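Local coordinates for protein putative secreted lipase (PDB 5H6B) that probably hydrolyses triacylglycerols as a thermostable, secreted lipase of the alpha/beta-hydrolase fold, at residues 26-31 with 249-254; 62-67 with 73-78; 150-155 with 231-236; 219-222 with 227-230. All coordinates share one frame; numbering follows the deposited sequence.

The four contacts are spread around a parallel alpha/beta-hydrolase sheet. Contact 1 joins the loop before strand 32-35 to the end of helix 240-250, so the other three fall between its segments. Its centre is about 27 Å from that of contact 2 and about 30 Å from that of contact 3, across the centre of the chain. Contact 2 starts on the end of strand 59-63 and comes first; contact 4, at the end of edge strand 216-220, lies between the two segments of contact 3. Contacts 2 and 3 touch through F74 and F153, contacts 3 and 4 through I235 with S230 and L221, linking a zinc site, the probable catalytic histidine and the sheet edge.

Contact 1 (26-31 with 249-254); sequences AAHPRP and ALDPAR
H28 and D251 meet at the surface of the alpha/beta-hydrolase fold, where the loop before strand 32-35 comes against the chain leaving helix 240-250. The H28 side chain can be followed outward. From CB, which carries CG anti to the carbonyl carbon (chi1 -57°), the ring reaches across toward the second segment, with the CB of A27 over one face near the rim. ND1 meets a water in the ring plane at 3.0 Å, and that water donates to L250 O at 2.7 Å, so an imidazole nitrogen and a carbonyl at the helix end are joined without direct contact. CE1, next round the ring, lies 3.5 Å from D251 OD2, which sits at the ring edge; carboxylate and ring planes are nearly perpendicular. An acidic oxygen here would tend to favour positive charge on the histidine, although the nearby guanidinium of R254 would work against it. NE2, at the far end, approaches R254 NH1 without touching it, and Y58 meets the ring from elsewhere in the chain.

D251 also holds the arginine. Its OD1 forms a salt bridge with R254 NH2 at 3.1 Å, but the oxygen lies well out of the guanidinium plane, so charge rather than an N-H direction makes the bond. The bent arginine chain thus lays its flat group over the carboxylate, leaving an edge turned to the first loop. The small methyl of A27 leaves room there, and R254 NH1 gives a weak hydrogen bond to A27 O at 3.5 Å.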
loop_
_atom_site.group_PDB
_atom_site.type_symbol
_atom_site.label_atom_id
_atom_site.label_comp_id
_atom_site.label_asym_id
_atom_site.label_seq_id
_atom_site.Cartn_x
_atom_site.Cartn_y
_atom_site.Cartn_z
ATOM N N ALA A 26 5.001 -20.763 -11.308
ATOM C CA ALA A 26 3.832 -20.785 -12.171
ATOM C C ALA A 26 2.564 -20.566 -11.336
ATOM O O ALA A 26 1.622 -19.932 -11.806
ATOM C CB ALA A 26 3.765 -22.085 -12.970
ATOM N N ALA A 27 2.541 -21.073 -10.103
ATOM C CA ALA A 27 1.436 -20.793 -9.175
ATOM C C ALA A 27 1.315 -19.291 -8.823
ATOM O O ALA A 27 0.208 -18.784 -8.661
ATOM C CB ALA A 27 1.582 -21.626 -7.913
ATOM N N HIS A 28 2.448 -18.595 -8.718
ATOM C CA HIS A 28 2.478 -17.171 -8.391
ATOM C C HIS A 28 3.467 -16.476 -9.311
ATOM O O HIS A 28 4.594 -16.182 -8.929
ATOM C CB HIS A 28 2.826 -16.983 -6.920
ATOM C CG HIS A 28 1.883 -17.694 -6.003
ATOM N ND1 HIS A 28 0.544 -17.380 -5.932
ATOM C CD2 HIS A 28 2.073 -18.731 -5.154
ATOM C CE1 HIS A 28 -0.048 -18.174 -5.059
ATOM N NE2 HIS A 28 0.857 -19.005 -4.572
ATOM N N PRO A 29 3.047 -16.246 -10.564
ATOM C CA PRO A 29 3.949 -15.754 -11.604
ATOM C C PRO A 29 4.286 -14.270 -11.542
ATOM O O PRO A 29 5.122 -13.806 -12.321
ATOM C CB PRO A 29 3.186 -16.078 -12.892
ATOM C CG PRO A 29 1.754 -16.003 -12.499
ATOM C CD PRO A 29 1.698 -16.527 -11.100
ATOM N N ARG A 30 3.646 -13.519 -10.652
ATOM C CA ARG A 30 3.977 -12.112 -10.501
ATOM C C ARG A 30 4.619 -11.874 -9.143
ATOM O O ARG A 30 4.114 -12.349 -8.125
ATOM C CB ARG A 30 2.741 -11.239 -10.705
ATOM C CG ARG A 30 2.260 -11.229 -12.156
ATOM C CD ARG A 30 1.037 -10.345 -12.342
ATOM N NE ARG A 30 -0.098 -10.951 -11.659
ATOM C CZ ARG A 30 -0.916 -11.862 -12.185
ATOM N NH1 ARG A 30 -0.772 -12.282 -13.446
ATOM N NH2 ARG A 30 -1.905 -12.356 -11.446
ATOM N N PRO A 31 5.742 -11.135 -9.131
ATOM C CA PRO A 31 6.325 -10.734 -7.865
ATOM C C PRO A 31 5.476 -9.631 -7.212
ATOM O O PRO A 31 4.799 -8.857 -7.914
ATOM C CB PRO A 31 7.677 -10.179 -8.283
ATOM C CG PRO A 31 7.395 -9.532 -9.600
ATOM C CD PRO A 31 6.339 -10.387 -10.257
ATOM N N ALA A 249 -6.787 -11.494 -2.888
ATOM C CA ALA A 249 -6.664 -10.583 -4.032
ATOM C C ALA A 249 -5.443 -10.901 -4.911
ATOM O O ALA A 249 -5.493 -10.727 -6.127
ATOM C CB ALA A 249 -6.609 -9.142 -3.565
ATOM N N LEU A 250 -4.354 -11.368 -4.314
ATOM C CA LEU A 250 -3.159 -11.706 -5.104
ATOM C C LEU A 250 -3.283 -13.015 -5.906
ATOM O O LEU A 250 -2.494 -13.251 -6.819
ATOM C CB LEU A 250 -1.921 -11.764 -4.207
ATOM C CG LEU A 250 -1.455 -10.445 -3.580
ATOM C CD1 LEU A 250 -0.329 -10.711 -2.590
ATOM C CD2 LEU A 250 -1.014 -9.440 -4.630
ATOM N N ASP A 251 -4.241 -13.869 -5.545
ATOM C CA ASP A 251 -4.497 -15.129 -6.261
ATOM C C ASP A 251 -6.006 -15.480 -6.193
ATOM O O ASP A 251 -6.411 -16.397 -5.465
ATOM C CB ASP A 251 -3.623 -16.224 -5.652
ATOM C CG ASP A 251 -3.819 -17.572 -6.307
ATOM O OD1 ASP A 251 -4.345 -17.650 -7.436
ATOM O OD2 ASP A 251 -3.437 -18.562 -5.668
ATOM N N PRO A 252 -6.844 -14.726 -6.934
ATOM C CA PRO A 252 -8.307 -14.892 -6.849
ATOM C C PRO A 252 -8.823 -16.308 -7.179
ATOM O O PRO A 252 -9.862 -16.715 -6.634
ATOM C CB PRO A 252 -8.847 -13.855 -7.842
ATOM C CG PRO A 252 -7.733 -12.879 -8.046
ATOM C CD PRO A 252 -6.467 -13.651 -7.875
ATOM N N ALA A 253 -8.084 -17.046 -8.016
ATOM C CA ALA A 253 -8.386 -18.449 -8.324
ATOM C C ALA A 253 -8.445 -19.357 -7.084
ATOM O O ALA A 253 -9.320 -20.209 -7.002
ATOM C CB ALA A 253 -7.382 -18.992 -9.336
ATOM N N ARG A 254 -7.541 -19.170 -6.118
ATOM C CA ARG A 254 -7.520 -20.002 -4.894
ATOM C C ARG A 254 -7.995 -19.273 -3.621
ATOM O O ARG A 254 -7.751 -19.755 -2.509
ATOM C CB ARG A 254 -6.126 -20.628 -4.700
ATOM C CG ARG A 254 -5.909 -21.942 -5.457
ATOM C CD ARG A 254 -4.495 -22.056 -6.003
ATOM N NE ARG A 254 -4.333 -21.269 -7.234
ATOM C CZ ARG A 254 -3.175 -20.808 -7.733
ATOM N NH1 ARG A 254 -2.003 -21.019 -7.124
ATOM N NH2 ARG A 254 -3.188 -20.101 -8.863
HETATM O O HOH W 1 -0.785 -15.237 -7.479
#

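Contact 2 (62-67 with 73-78); sequences SLDYGQ and FFHGLG. With ZN (zinc ion), chain C.
D64 and H75 share a zinc ion. D64 OD2 binds it at 1.9 Å and H75 NE2 at 2.1 Å, while a further ligand comes from outside the two segments. D64 OD1 stays back from the metal, which makes the carboxylate monodentate, and its plane stands 73° from the imidazole ring. An aspartate suits this place because its second oxygen remains available to S42 N.

Around this first shell, Q67 CG rests over one face of the H75 ring, 3.7 Å from its centroid in a CH-pi contact, while the backbone of F73 covers the opposite face near the rim. Q67 is itself steadied by Q86, bonded to its OE1. The backbone fixes the turn beneath: G76 N donates to Y65 O at 3.0 Å, in the carbonyl plane on a lone pair. G66 O is gripped twice, by L77 N at 2.9 Å and by G78 N at 3.1 Å, the latter from above the carbonyl plane. Glycine fits at G66 because its phi is positive and a CB would clash with G76 CA.

Y65 starts away from the second segment, but CG between the backbone N and carbonyl carbon (chi1 76°) brings the ring back until CE1 lies 3.8 Å from G76 CA; its hydroxyl bonds H36 O. The site lies just beyond strand 59-63, with helix 80-98 packed on L63 and Y65, and strand 32-35 alongside.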
loop_
_atom_site.group_PDB
_atom_site.type_symbol
_atom_site.label_atom_id
_atom_site.label_comp_id
_atom_site.label_asym_id
_atom_site.label_seq_id
_atom_site.Cartn_x
_atom_site.Cartn_y
_atom_site.Cartn_z
ATOM N N SER A 62 10.149 -4.951 -1.308
ATOM C CA SER A 62 9.648 -3.769 -0.597
ATOM C C SER A 62 10.627 -2.626 -0.736
ATOM O O SER A 62 11.818 -2.828 -0.567
ATOM C CB SER A 62 9.444 -4.101 0.872
ATOM O OG SER A 62 10.681 -4.415 1.495
ATOM N N LEU A 63 10.131 -1.437 -1.059
ATOM C CA LEU A 63 10.991 -0.259 -1.262
ATOM C C LEU A 63 10.867 0.750 -0.148
ATOM O O LEU A 63 9.831 0.830 0.532
ATOM C CB LEU A 63 10.634 0.465 -2.571
ATOM C CG LEU A 63 9.529 1.551 -2.586
ATOM C CD1 LEU A 63 9.531 2.347 -3.883
ATOM C CD2 LEU A 63 8.153 0.946 -2.342
ATOM N N ASP A 64 11.900 1.578 -0.038
ATOM C CA ASP A 64 11.867 2.803 0.749
ATOM C C ASP A 64 11.532 3.950 -0.194
ATOM O O ASP A 64 12.059 3.987 -1.270
ATOM C CB ASP A 64 13.258 3.070 1.343
ATOM C CG ASP A 64 13.396 2.645 2.784
ATOM O OD1 ASP A 64 12.483 2.037 3.379
ATOM O OD2 ASP A 64 14.451 2.977 3.352
ATOM N N TYR A 65 10.733 4.923 0.229
ATOM C CA TYR A 65 10.330 6.044 -0.644
ATOM C C TYR A 65 10.063 7.248 0.237
ATOM O O TYR A 65 9.656 7.065 1.370
ATOM C CB TYR A 65 9.093 5.695 -1.512
ATOM C CG TYR A 65 7.748 5.690 -0.796
ATOM C CD1 TYR A 65 7.076 6.880 -0.520
ATOM C CD2 TYR A 65 7.149 4.504 -0.402
ATOM C CE1 TYR A 65 5.856 6.891 0.131
ATOM C CE2 TYR A 65 5.926 4.504 0.253
ATOM C CZ TYR A 65 5.278 5.706 0.516
ATOM O OH TYR A 65 4.059 5.748 1.171
ATOM N N GLY A 66 10.291 8.463 -0.271
ATOM C CA GLY A 66 9.981 9.685 0.462
ATOM C C GLY A 66 10.921 9.931 1.621
ATOM O O GLY A 66 10.541 10.599 2.591
ATOM N N GLN A 67 12.148 9.408 1.534
ATOM C CA GLN A 67 13.130 9.637 2.596
ATOM C C GLN A 67 13.458 11.118 2.706
ATOM O O GLN A 67 13.511 11.803 1.709
ATOM C CB GLN A 67 14.417 8.877 2.357
ATOM C CG GLN A 67 14.245 7.377 2.257
ATOM C CD GLN A 67 14.260 6.904 0.820
ATOM O OE1 GLN A 67 13.539 7.447 -0.028
ATOM N NE2 GLN A 67 15.057 5.879 0.534
ATOM N N PHE A 73 14.540 5.658 9.231
ATOM C CA PHE A 73 13.390 4.867 9.665
ATOM C C PHE A 73 12.008 5.391 9.249
ATOM O O PHE A 73 11.159 4.583 8.942
ATOM C CB PHE A 73 13.427 4.578 11.166
ATOM C CG PHE A 73 14.687 3.898 11.613
ATOM C CD1 PHE A 73 14.982 2.614 11.168
ATOM C CD2 PHE A 73 15.582 4.536 12.482
ATOM C CE1 PHE A 73 16.146 1.973 11.570
ATOM C CE2 PHE A 73 16.755 3.910 12.882
ATOM C CZ PHE A 73 17.033 2.622 12.431
ATOM N N PHE A 74 11.793 6.708 9.237
ATOM C CA PHE A 74 10.470 7.318 9.048
ATOM C C PHE A 74 10.387 8.024 7.698
ATOM O O PHE A 74 10.823 9.172 7.566
ATOM C CB PHE A 74 10.165 8.312 10.165
ATOM C CG PHE A 74 10.438 7.784 11.555
ATOM C CD1 PHE A 74 9.664 6.761 12.089
ATOM C CD2 PHE A 74 11.472 8.312 12.327
ATOM C CE1 PHE A 74 9.900 6.281 13.376
ATOM C CE2 PHE A 74 11.717 7.846 13.615
ATOM C CZ PHE A 74 10.928 6.832 14.147
ATOM N N HIS A 75 9.848 7.327 6.690
ATOM C CA HIS A 75 9.810 7.851 5.314
ATOM C C HIS A 75 8.389 8.259 4.904
ATOM O O HIS A 75 7.557 8.508 5.772
ATOM C CB HIS A 75 10.432 6.834 4.355
ATOM C CG HIS A 75 11.711 6.251 4.858
ATOM N ND1 HIS A 75 12.689 7.024 5.431
ATOM C CD2 HIS A 75 12.185 4.985 4.849
ATOM C CE1 HIS A 75 13.714 6.258 5.762
ATOM N NE2 HIS A 75 13.433 5.016 5.422
ATOM N N GLY A 76 8.126 8.380 3.604
ATOM C CA GLY A 76 6.885 8.968 3.124
ATOM C C GLY A 76 6.765 10.443 3.439
ATOM O O GLY A 76 5.654 10.950 3.593
ATOM N N LEU A 77 7.902 11.138 3.526
ATOM C CA LEU A 77 7.924 12.549 3.897
ATOM C C LEU A 77 8.216 13.528 2.766
ATOM O O LEU A 77 7.821 14.685 2.853
ATOM C CB LEU A 77 8.934 12.779 5.015
ATOM C CG LEU A 77 8.679 12.019 6.307
ATOM C CD1 LEU A 77 9.731 12.425 7.322
ATOM C CD2 LEU A 77 7.274 12.278 6.836
ATOM N N GLY A 78 8.899 13.086 1.721
ATOM C CA GLY A 78 9.139 13.922 0.563
ATOM C C GLY A 78 7.926 14.057 -0.357
ATOM O O GLY A 78 6.867 13.460 -0.112
HETATM ZN ZN ZN C . 14.828 3.419 5.104
#

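Contact 3 (150-155 with 231-236); sequences LPFFPG and EHVAIG
F152 lies against V233 and E231 at the protein surface. With CG anti to its carbonyl carbon (chi1 -66°), the phenyl ring extends from a short 3-10 turn toward helix 232-237. V233 sets CG1 anti to its backbone N, which leaves CG2 over the ring face, 3.9 Å from the centroid in a CH-pi contact. CG1 stands above the rim on that same side, 4.0 Å from F152 CD1, so both methyls of the branched side chain cover one face.

E231 is the N-cap of the helix. Two successive torsions near +55° fold its chain back over the first turn, so that OE1 accepts from A234 N at 2.8 Å and OE2 from V233 N at 2.9 Å. Q201 also donates to OE2, which lies 3.6 Å from F152 CZ. With an alanine here, the N-H groups of V233 and A234 would probably lose their acceptors, and the helix start would be likely to fray.

The residue after the cap, H232, bonds S109 and D200 and is probably the histidine of a Ser-His-Asp triad. The contact brings the loop between helices 143-147 and 165-168 against the N-terminal turn of helix 232-237.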
loop_
_atom_site.group_PDB
_atom_site.type_symbol
_atom_site.label_atom_id
_atom_site.label_comp_id
_atom_site.label_asym_id
_atom_site.label_seq_id
_atom_site.Cartn_x
_atom_site.Cartn_y
_atom_site.Cartn_z
ATOM N N LEU A 150 1.267 10.019 15.010
ATOM C CA LEU A 150 2.451 10.372 15.806
ATOM C C LEU A 150 2.684 9.508 17.055
ATOM O O LEU A 150 3.829 9.146 17.342
ATOM C CB LEU A 150 2.430 11.855 16.179
ATOM C CG LEU A 150 2.539 12.849 15.018
ATOM C CD1 LEU A 150 2.464 14.248 15.603
ATOM C CD2 LEU A 150 3.815 12.685 14.204
ATOM N N PRO A 151 1.615 9.122 17.768
ATOM C CA PRO A 151 1.855 8.269 18.938
ATOM C C PRO A 151 2.538 6.928 18.634
ATOM O O PRO A 151 3.113 6.316 19.540
ATOM C CB PRO A 151 0.445 8.044 19.495
ATOM C CG PRO A 151 -0.327 9.249 19.037
ATOM C CD PRO A 151 0.198 9.508 17.659
ATOM N N PHE A 152 2.444 6.465 17.384
ATOM C CA PHE A 152 3.074 5.226 16.957
ATOM C C PHE A 152 4.510 5.449 16.514
ATOM O O PHE A 152 5.292 4.512 16.493
ATOM C CB PHE A 152 2.274 4.589 15.808
ATOM C CG PHE A 152 0.896 4.129 16.206
ATOM C CD1 PHE A 152 0.700 2.852 16.686
ATOM C CD2 PHE A 152 -0.209 4.985 16.098
ATOM C CE1 PHE A 152 -0.560 2.418 17.059
ATOM C CE2 PHE A 152 -1.476 4.564 16.476
ATOM C CZ PHE A 152 -1.654 3.270 16.949
ATOM N N PHE A 153 4.839 6.678 16.132
ATOM C CA PHE A 153 6.148 7.035 15.592
ATOM C C PHE A 153 6.702 8.260 16.342
ATOM O O PHE A 153 7.019 9.276 15.731
ATOM C CB PHE A 153 6.028 7.344 14.090
ATOM C CG PHE A 153 5.395 6.240 13.296
ATOM C CD1 PHE A 153 6.152 5.166 12.852
ATOM C CD2 PHE A 153 4.047 6.278 12.992
ATOM C CE1 PHE A 153 5.566 4.138 12.128
ATOM C CE2 PHE A 153 3.449 5.253 12.266
ATOM C CZ PHE A 153 4.205 4.183 11.830
ATOM N N PRO A 154 6.806 8.177 17.675
ATOM C CA PRO A 154 7.341 9.338 18.369
ATOM C C PRO A 154 8.832 9.477 18.037
ATOM O O PRO A 154 9.525 8.488 17.754
ATOM C CB PRO A 154 7.130 8.983 19.837
ATOM C CG PRO A 154 7.295 7.501 19.865
ATOM C CD PRO A 154 6.763 6.992 18.549
ATOM N N GLY A 155 9.312 10.701 18.037
ATOM C CA GLY A 155 10.677 10.940 17.612
ATOM C C GLY A 155 10.734 11.486 16.208
ATOM O O GLY A 155 11.689 12.184 15.878
ATOM N N GLU A 231 -7.396 -0.424 14.007
ATOM C CA GLU A 231 -7.402 0.948 13.517
ATOM C C GLU A 231 -6.373 1.077 12.370
ATOM O O GLU A 231 -5.953 0.073 11.788
ATOM C CB GLU A 231 -7.220 1.954 14.675
ATOM C CG GLU A 231 -6.033 1.730 15.620
ATOM C CD GLU A 231 -4.699 1.666 14.902
ATOM O OE1 GLU A 231 -4.156 0.540 14.741
ATOM O OE2 GLU A 231 -4.200 2.733 14.468
ATOM N N HIS A 232 -5.986 2.302 12.043
ATOM C CA HIS A 232 -5.252 2.589 10.824
ATOM C C HIS A 232 -3.883 1.888 10.747
ATOM O O HIS A 232 -3.511 1.360 9.691
ATOM C CB HIS A 232 -5.094 4.098 10.676
ATOM C CG HIS A 232 -4.447 4.518 9.400
ATOM N ND1 HIS A 232 -5.132 4.620 8.208
ATOM C CD2 HIS A 232 -3.169 4.884 9.131
ATOM C CE1 HIS A 232 -4.304 5.009 7.256
ATOM N NE2 HIS A 232 -3.110 5.188 7.793
ATOM N N VAL A 233 -3.148 1.878 11.852
ATOM C CA VAL A 233 -1.804 1.336 11.828
ATOM C C VAL A 233 -1.827 -0.188 11.858
ATOM O O VAL A 233 -1.162 -0.826 11.050
ATOM C CB VAL A 233 -0.921 1.954 12.951
ATOM C CG1 VAL A 233 0.456 1.289 13.009
ATOM C CG2 VAL A 233 -0.763 3.453 12.684
ATOM N N ALA A 234 -2.619 -0.737 12.771
ATOM C CA ALA A 234 -2.716 -2.167 12.979
ATOM C C ALA A 234 -3.108 -2.924 11.722
ATOM O O ALA A 234 -2.503 -3.955 11.415
ATOM C CB ALA A 234 -3.707 -2.475 14.096
ATOM N N ILE A 235 -4.096 -2.400 10.994
ATOM C CA ILE A 235 -4.633 -3.085 9.812
ATOM C C ILE A 235 -3.554 -3.360 8.748
ATOM O O ILE A 235 -3.581 -4.404 8.112
ATOM C CB ILE A 235 -5.862 -2.348 9.212
ATOM C CG1 ILE A 235 -6.610 -3.232 8.191
ATOM C CG2 ILE A 235 -5.483 -1.028 8.564
ATOM C CD1 ILE A 235 -7.837 -2.548 7.610
ATOM N N GLY A 236 -2.599 -2.452 8.576
ATOM C CA GLY A 236 -1.526 -2.666 7.599
ATOM C C GLY A 236 -0.214 -3.232 8.098
ATOM O O GLY A 236 0.709 -3.431 7.307
#

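Contact 4 (219-222 with 227-230); sequences VLLQ and VDLS
L221 and D228 cross at about a right angle where the chain leaves edge strand 216-220. The tight part lies at the leucine tip: L221 CD2 is 3.3 Å from D228 OD2, and L221 CD1 and CG are each 3.5 Å from the same oxygen, so D228 OD2 faces the branched end of the leucine. CD2 also touches S230 CB at 3.9 Å. Behind them, I235 and I241 pack on L221, which explains a bulky apolar residue at this buried place. Q222, buried too, belongs to this packed part and rests its CG on D228 O at 3.5 Å.

The other side is looser: V227 and L229 are exposed and turn their CB away from the first segment.

Held with CG anti to its backbone N (chi1 -175°), D228 aims its carboxylate at L221 and closes an Asx turn: OD1 accepts from S230 N at 3.1 Å, on its anti side. A leucine in its place would probably leave S230 N without its acceptor and the turn free to open.

D228 OD2 also lies close to D239 OD2, whose carboxylate bonds the S230 hydroxyl. Beside apolar methyls, such a pair of acids is likely to be strained if both are charged, so one of them may bind a proton more readily than usual.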
loop_
_atom_site.group_PDB
_atom_site.type_symbol
_atom_site.label_atom_id
_atom_site.label_comp_id
_atom_site.label_asym_id
_atom_site.label_seq_id
_atom_site.Cartn_x
_atom_site.Cartn_y
_atom_site.Cartn_z
ATOM N N VAL A 219 -13.663 -3.573 0.370
ATOM C CA VAL A 219 -13.918 -4.516 1.440
ATOM C C VAL A 219 -13.812 -3.822 2.793
ATOM O O VAL A 219 -12.834 -3.105 3.076
ATOM C CB VAL A 219 -12.887 -5.655 1.381
ATOM C CG1 VAL A 219 -13.159 -6.697 2.465
ATOM C CG2 VAL A 219 -12.898 -6.290 -0.012
ATOM N N LEU A 220 -14.833 -4.028 3.611
ATOM C CA LEU A 220 -14.867 -3.536 4.964
ATOM C C LEU A 220 -14.394 -4.671 5.861
ATOM O O LEU A 220 -15.010 -5.749 5.886
ATOM C CB LEU A 220 -16.280 -3.110 5.348
ATOM C CG LEU A 220 -16.430 -2.500 6.747
ATOM C CD1 LEU A 220 -15.584 -1.240 6.879
ATOM C CD2 LEU A 220 -17.897 -2.202 7.060
ATOM N N LEU A 221 -13.308 -4.419 6.594
ATOM C CA LEU A 221 -12.697 -5.414 7.480
ATOM C C LEU A 221 -13.684 -6.055 8.462
ATOM O O LEU A 221 -13.597 -7.253 8.762
ATOM C CB LEU A 221 -11.549 -4.769 8.285
ATOM C CG LEU A 221 -10.762 -5.651 9.257
ATOM C CD1 LEU A 221 -9.994 -6.694 8.455
ATOM C CD2 LEU A 221 -9.845 -4.797 10.142
ATOM N N GLN A 222 -14.610 -5.253 8.969
ATOM C CA GLN A 222 -15.571 -5.736 9.936
ATOM C C GLN A 222 -16.642 -6.653 9.281
ATOM O O GLN A 222 -17.249 -7.442 9.991
ATOM C CB GLN A 222 -16.190 -4.603 10.740
ATOM C CG GLN A 222 -15.214 -3.925 11.722
ATOM C CD GLN A 222 -14.082 -3.153 11.044
ATOM O OE1 GLN A 222 -12.928 -3.211 11.458
ATOM N NE2 GLN A 222 -14.412 -2.446 9.990
ATOM N N VAL A 227 -15.653 -8.537 15.064
ATOM C CA VAL A 227 -14.905 -8.199 16.284
ATOM C C VAL A 227 -13.426 -7.828 16.029
ATOM O O VAL A 227 -12.671 -7.638 16.980
ATOM C CB VAL A 227 -15.024 -9.318 17.361
ATOM C CG1 VAL A 227 -16.446 -9.371 17.941
ATOM C CG2 VAL A 227 -14.604 -10.682 16.814
ATOM N N ASP A 228 -13.016 -7.707 14.764
ATOM C CA ASP A 228 -11.707 -7.130 14.424
ATOM C C ASP A 228 -11.844 -5.604 14.453
ATOM O O ASP A 228 -12.391 -4.991 13.525
ATOM C CB ASP A 228 -11.218 -7.627 13.054
ATOM C CG ASP A 228 -9.810 -7.147 12.716
ATOM O OD1 ASP A 228 -9.266 -6.295 13.445
ATOM O OD2 ASP A 228 -9.245 -7.614 11.702
ATOM N N LEU A 229 -11.341 -5.001 15.526
ATOM C CA LEU A 229 -11.410 -3.571 15.709
ATOM C C LEU A 229 -10.094 -2.842 15.360
ATOM O O LEU A 229 -9.869 -1.748 15.862
ATOM C CB LEU A 229 -11.814 -3.267 17.157
ATOM C CG LEU A 229 -12.934 -4.122 17.771
ATOM C CD1 LEU A 229 -13.200 -3.679 19.200
ATOM C CD2 LEU A 229 -14.219 -4.066 16.947
ATOM N N SER A 230 -9.241 -3.423 14.505
ATOM C CA SER A 230 -8.017 -2.747 14.056
ATOM C C SER A 230 -8.284 -1.324 13.614
ATOM O O SER A 230 -9.257 -1.060 12.929
ATOM C CB SER A 230 -7.346 -3.479 12.878
ATOM O OG SER A 230 -6.667 -4.624 13.332
#